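Local atomic coordinates of GH62 arabinofuranosidase (Podospora anserina, PDB entry 4N4B), a protein that hydrolyses terminal non-reducing alpha-L-arabinofuranoside residues, probably acting on the arabinose side chains of plant xylan. Residues A[42-47]-A[63-68]; A[108-113]-A[294-299]. One frame throughout, in Å; residues are numbered along the deposited sequence. Where two conformers were deposited one is given.

Contact 1 (A[42-47]-A[63-68])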
loop_
_atom_site.group_PDB
_atom_site.type_symbol
_atom_site.label_atom_id
_atom_site.label_comp_id
_atom_site.label_asym_id
_atom_site.label_seq_id
_atom_site.Cartn_x
_atom_site.Cartn_y
_atom_site.Cartn_z
ATOM N N ARG A 42 7.309 11.786 20.176
ATOM C CA ARG A 42 6.085 11.084 19.987
ATOM C C ARG A 42 6.095 9.589 20.301
ATOM O O ARG A 42 5.058 8.946 20.401
ATOM C CB ARG A 42 5.586 11.201 18.489
ATOM C CG ARG A 42 4.890 12.582 18.280
ATOM C CD ARG A 42 4.454 12.699 16.831
ATOM N NE ARG A 42 3.697 13.972 16.556
ATOM C CZ ARG A 42 2.404 14.017 16.368
ATOM N NH1 ARG A 42 1.750 12.875 16.327
ATOM N NH2 ARG A 42 1.779 15.121 16.048
ATOM N N GLY A 43 7.319 9.082 20.367
ATOM C CA GLY A 43 7.471 7.661 20.754
ATOM C C GLY A 43 7.181 6.642 19.656
ATOM O O GLY A 43 6.886 5.454 19.930
ATOM N N ILE A 44 7.202 7.083 18.383
ATOM C CA ILE A 44 6.851 6.174 17.287
ATOM C C ILE A 44 7.968 5.127 17.179
ATOM O O ILE A 44 9.134 5.429 17.202
ATOM C CB ILE A 44 6.643 7.009 16.016
ATOM C CG1 ILE A 44 5.368 7.870 16.145
ATOM C CG2 ILE A 44 6.586 6.108 14.814
ATOM C CD1 ILE A 44 5.279 9.052 15.257
ATOM N N ALA A 45 7.553 3.880 16.968
ATOM C CA ALA A 45 8.474 2.725 16.822
ATOM C C ALA A 45 8.813 2.446 15.370
ATOM O O ALA A 45 9.913 2.026 15.035
ATOM C CB ALA A 45 7.888 1.527 17.497
ATOM N N GLY A 46 7.769 2.526 14.506
ATOM C CA GLY A 46 7.898 2.168 13.123
ATOM C C GLY A 46 7.258 3.197 12.186
ATOM O O GLY A 46 6.250 3.772 12.507
ATOM N N ILE A 47 7.880 3.332 11.012
ATOM C CA ILE A 47 7.247 4.063 9.877
ATOM C C ILE A 47 6.994 3.044 8.844
ATOM O O ILE A 47 7.833 2.205 8.495
ATOM C CB ILE A 47 8.144 5.195 9.374
ATOM C CG1 ILE A 47 8.515 6.181 10.537
ATOM C CG2 ILE A 47 7.500 5.963 8.242
ATOM C CD1 ILE A 47 7.390 6.930 11.108
ATOM N N ALA A 63 2.492 7.698 5.166
ATOM C CA ALA A 63 2.850 6.435 5.806
ATOM C C ALA A 63 2.120 6.354 7.132
ATOM O O ALA A 63 1.645 7.325 7.706
ATOM C CB ALA A 63 4.365 6.339 5.977
ATOM N N SER A 64 1.986 5.092 7.625
ATOM C CA SER A 64 1.558 4.826 8.998
ATOM C C SER A 64 2.702 5.195 9.984
ATOM O O SER A 64 3.854 4.852 9.716
ATOM C CB SER A 64 1.155 3.400 9.283
ATOM O OG SER A 64 0.260 2.884 8.289
ATOM N N THR A 65 2.272 5.726 11.139
ATOM C CA THR A 65 3.101 5.783 12.357
ATOM C C THR A 65 2.595 4.670 13.206
ATOM O O THR A 65 1.446 4.501 13.424
ATOM C CB THR A 65 3.072 7.128 13.059
ATOM O OG1 THR A 65 1.778 7.409 13.559
ATOM C CG2 THR A 65 3.453 8.290 12.074
ATOM N N ALA A 66 3.521 3.855 13.730
ATOM C CA ALA A 66 3.184 2.629 14.519
ATOM C C ALA A 66 3.924 2.669 15.876
ATOM O O ALA A 66 5.100 2.927 15.941
ATOM C CB ALA A 66 3.571 1.402 13.763
ATOM N N GLN A 67 3.150 2.398 16.941
ATOM C CA GLN A 67 3.747 2.206 18.283
ATOM C C GLN A 67 2.671 1.398 19.009
ATOM O O GLN A 67 1.553 1.131 18.555
ATOM C CB GLN A 67 4.035 3.533 18.921
ATOM C CG GLN A 67 2.801 4.391 19.098
ATOM C CD GLN A 67 3.160 5.732 19.455
ATOM O OE1 GLN A 67 3.153 6.702 18.617
ATOM N NE2 GLN A 67 3.529 5.851 20.742
ATOM N N SER A 68 3.056 0.920 20.227
ATOM C CA SER A 68 2.050 0.060 20.866
ATOM C C SER A 68 0.859 0.854 21.349
ATOM O O SER A 68 -0.153 0.220 21.420
ATOM C CB SER A 68 2.585 -0.756 22.034
ATOM O OG SER A 68 3.527 -1.697 21.578
#
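A classic beta bulge lies at the open end of the antiparallel hairpin of strands 46-55 and 58-67, with A45 and G46 together facing A66. The carbonyl oxygen of A66 accepts two bonds: A45 N reaches A66 O at 2.8 Å, in the carbonyl plane, and G46 N comes to the same oxygen at 3.1 Å, tilted out of that plane. A66 N returns a bond to G46 O (3.0 Å), and together with the G46 N bond this makes G46 and A66 a hydrogen-bonded pair, while I47 and T65 form the adjoining non-hydrogen-bonded pair. This hairpin begins one four-stranded blade of the beta-propeller, whose strand 90-91 adds Y91 against I44 and T65. I44 lies obliquely across T65, its CD1 3.7 Å from T65 CB, and with CG1 beside the backbone N (chi1 -69°) it also sets CG1 3.5 Å from Q67 OE1. An alanine at I44 is likely to leave a gap over T65 and beside the Q67 amide, which would then be freer to turn. Q67 runs extended beyond CG to the loop, where NE2 makes a weak bond to R42 O at 3.5 Å. The guanidinium of R42 pairs with D93 and lies against Y91.

Contact 2 (A[108-113]-A[294-299]); sequences FWFAPH and VDEKLL
F108 turns its ring toward E296, CD1 lying 3.9 Å from E296 CB, and the two side chains cross at about a right angle; F108 CB also approaches L298 CD2. At W109 the backbones bridge once: W109 N donates an almost straight bond to V294 O (2.9 Å, 178° at the hydrogen), and D295 CA sits 3.0 Å from W109 O in a CA-H...O contact. The far end of the indole leads away from the loop and meets W116 edge-to-face, while D295 CB lies at the ring's near edge. Strand 103-110 is the first of its four-stranded propeller blade, and the loop, which joins strands 286-288 and 306-311 of another blade, turns back here in a type I beta turn from D295 to L298. That turn is reinforced by an Asx turn, K297 N donating to D295 OD1 from above the carboxylate plane. F110 next presents the edge of its ring to E296, with CD1 3.8 Å from E296 CB, while P112 CD covers one ring face. A111 N then donates to E296 OE1 at 3.0 Å and 171°, approaching from above the carboxylate plane. The glutamate chain bends at chi2 (-78°) to bring its acid group to this amide. The other oxygen, E296 OE2, lies 3.7 Å from P112 CD.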
loop_
_atom_site.group_PDB
_atom_site.type_symbol
_atom_site.label_atom_id
_atom_site.label_comp_id
_atom_site.label_asym_id
_atom_site.label_seq_id
_atom_site.Cartn_x
_atom_site.Cartn_y
_atom_site.Cartn_z
ATOM N N PHE A 108 -4.229 9.334 -4.245
ATOM C CA PHE A 108 -4.423 9.521 -5.699
ATOM C C PHE A 108 -5.249 10.756 -5.925
ATOM O O PHE A 108 -6.021 11.201 -5.091
ATOM C CB PHE A 108 -5.079 8.259 -6.343
ATOM C CG PHE A 108 -6.387 7.898 -5.761
ATOM C CD1 PHE A 108 -7.594 8.351 -6.228
ATOM C CD2 PHE A 108 -6.430 6.986 -4.691
ATOM C CE1 PHE A 108 -8.797 7.995 -5.654
ATOM C CE2 PHE A 108 -7.622 6.658 -4.073
ATOM C CZ PHE A 108 -8.797 7.179 -4.557
ATOM N N TRP A 109 -5.086 11.287 -7.149
ATOM C CA TRP A 109 -5.963 12.405 -7.626
ATOM C C TRP A 109 -7.228 11.824 -8.195
ATOM O O TRP A 109 -7.167 10.949 -9.048
ATOM C CB TRP A 109 -5.180 13.150 -8.720
ATOM C CG TRP A 109 -5.910 14.304 -9.380
ATOM C CD1 TRP A 109 -6.310 14.280 -10.694
ATOM C CD2 TRP A 109 -6.241 15.534 -8.821
ATOM N NE1 TRP A 109 -6.839 15.490 -10.965
ATOM C CE2 TRP A 109 -6.844 16.303 -9.894
ATOM C CE3 TRP A 109 -6.043 16.130 -7.613
ATOM C CZ2 TRP A 109 -7.167 17.636 -9.719
ATOM C CZ3 TRP A 109 -6.434 17.457 -7.407
ATOM C CH2 TRP A 109 -7.055 18.172 -8.480
ATOM N N PHE A 110 -8.375 12.303 -7.736
ATOM C CA PHE A 110 -9.659 11.800 -8.307
ATOM C C PHE A 110 -10.150 12.902 -9.257
ATOM O O PHE A 110 -10.686 13.955 -8.838
ATOM C CB PHE A 110 -10.641 11.502 -7.224
ATOM C CG PHE A 110 -11.893 10.855 -7.755
ATOM C CD1 PHE A 110 -11.870 9.605 -8.276
ATOM C CD2 PHE A 110 -13.133 11.529 -7.702
ATOM C CE1 PHE A 110 -13.003 9.005 -8.797
ATOM C CE2 PHE A 110 -14.242 10.955 -8.213
ATOM C CZ PHE A 110 -14.201 9.730 -8.806
ATOM N N ALA A 111 -9.869 12.628 -10.514
ATOM C CA ALA A 111 -10.060 13.683 -11.546
ATOM C C ALA A 111 -11.514 14.187 -11.645
ATOM O O ALA A 111 -11.642 15.422 -11.687
ATOM C CB ALA A 111 -9.503 13.160 -12.859
ATOM N N PRO A 112 -12.516 13.383 -11.439
ATOM C CA PRO A 112 -13.908 13.954 -11.496
ATOM C C PRO A 112 -14.193 15.003 -10.496
ATOM O O PRO A 112 -15.111 15.776 -10.633
ATOM C CB PRO A 112 -14.804 12.684 -11.385
ATOM C CG PRO A 112 -13.943 11.585 -11.956
ATOM C CD PRO A 112 -12.553 11.934 -11.467
ATOM N N HIS A 113 -13.533 15.012 -9.322
ATOM C CA HIS A 113 -13.793 15.930 -8.295
ATOM C C HIS A 113 -12.713 17.040 -8.142
ATOM O O HIS A 113 -12.886 17.947 -7.320
ATOM C CB HIS A 113 -13.879 15.217 -6.943
ATOM C CG HIS A 113 -15.074 14.341 -6.805
ATOM N ND1 HIS A 113 -15.255 13.463 -5.774
ATOM C CD2 HIS A 113 -16.178 14.209 -7.616
ATOM C CE1 HIS A 113 -16.442 12.876 -5.885
ATOM N NE2 HIS A 113 -17.043 13.371 -6.976
ATOM N N VAL A 294 -1.218 10.483 -11.758
ATOM C CA VAL A 294 -1.276 10.033 -10.400
ATOM C C VAL A 294 -2.737 9.988 -9.990
ATOM O O VAL A 294 -3.050 10.237 -8.939
ATOM C CB VAL A 294 -0.370 10.851 -9.509
ATOM C CG1 VAL A 294 1.097 10.562 -9.803
ATOM C CG2 VAL A 294 -0.646 12.319 -9.640
ATOM N N ASP A 295 -3.581 9.666 -10.947
ATOM C CA ASP A 295 -5.019 9.644 -10.770
ATOM C C ASP A 295 -5.597 8.264 -10.397
ATOM O O ASP A 295 -4.896 7.338 -10.126
ATOM C CB ASP A 295 -5.727 10.277 -11.993
ATOM C CG ASP A 295 -5.749 9.375 -13.213
ATOM O OD1 ASP A 295 -5.340 8.223 -13.207
ATOM O OD2 ASP A 295 -6.176 9.879 -14.235
ATOM N N GLU A 296 -6.919 8.225 -10.359
ATOM C CA GLU A 296 -7.654 7.076 -9.909
ATOM C C GLU A 296 -7.515 5.811 -10.727
ATOM O O GLU A 296 -8.020 4.830 -10.300
ATOM C CB GLU A 296 -9.150 7.427 -9.699
ATOM C CG GLU A 296 -9.983 7.615 -10.963
ATOM C CD GLU A 296 -9.830 8.938 -11.695
ATOM O OE1 GLU A 296 -9.146 9.810 -11.263
ATOM O OE2 GLU A 296 -10.515 9.040 -12.701
ATOM N N LYS A 297 -6.906 5.875 -11.909
ATOM C CA LYS A 297 -6.680 4.666 -12.631
ATOM C C LYS A 297 -5.463 3.841 -12.181
ATOM O O LYS A 297 -5.319 2.710 -12.540
ATOM C CB LYS A 297 -6.466 4.964 -14.144
ATOM C CG LYS A 297 -7.721 5.624 -14.808
ATOM C CD LYS A 297 -7.728 5.488 -16.307
ATOM C CE LYS A 297 -9.179 5.734 -16.789
ATOM N NZ LYS A 297 -9.442 7.142 -16.519
ATOM N N LEU A 298 -4.664 4.454 -11.269
ATOM C CA LEU A 298 -3.517 3.705 -10.588
ATOM C C LEU A 298 -2.626 3.045 -11.633
ATOM O O LEU A 298 -2.156 1.925 -11.570
ATOM C CB LEU A 298 -4.039 2.661 -9.558
ATOM C CG LEU A 298 -4.379 3.184 -8.186
ATOM C CD1 LEU A 298 -3.125 3.640 -7.486
ATOM C CD2 LEU A 298 -5.441 4.272 -8.093
ATOM N N LEU A 299 -2.297 3.825 -12.687
ATOM C CA LEU A 299 -1.426 3.376 -13.709
ATOM C C LEU A 299 0.049 3.357 -13.244
ATOM O O LEU A 299 0.545 4.332 -12.637
ATOM C CB LEU A 299 -1.532 4.330 -14.949
ATOM C CG LEU A 299 -0.683 3.943 -16.191
ATOM C CD1 LEU A 299 -1.018 2.659 -16.793
ATOM C CD2 LEU A 299 -0.737 5.072 -17.298
#

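In the fold
Contact 1 lies within a single blade, joining two consecutive strands, whereas contact 2 brings together segments 181 residues apart and fastens a loop from another blade to the segment 108-113. The centres of contacts 1 and 2 are about 28 Å apart and the two do not touch. Both are partly buried, each centre about 16 Å from that of the chain. In 42-47 with 63-68, backbone bonds dominate beside small and aliphatic side chains; in 108-113 with 294-299, two phenylalanine rings pack on the aliphatic part of a glutamate whose carboxylate takes a backbone amide. Contact 1 comes closer to the metal, the S64 side chain lying about 8 Å from the bound calcium ion, against about 10 Å for L298.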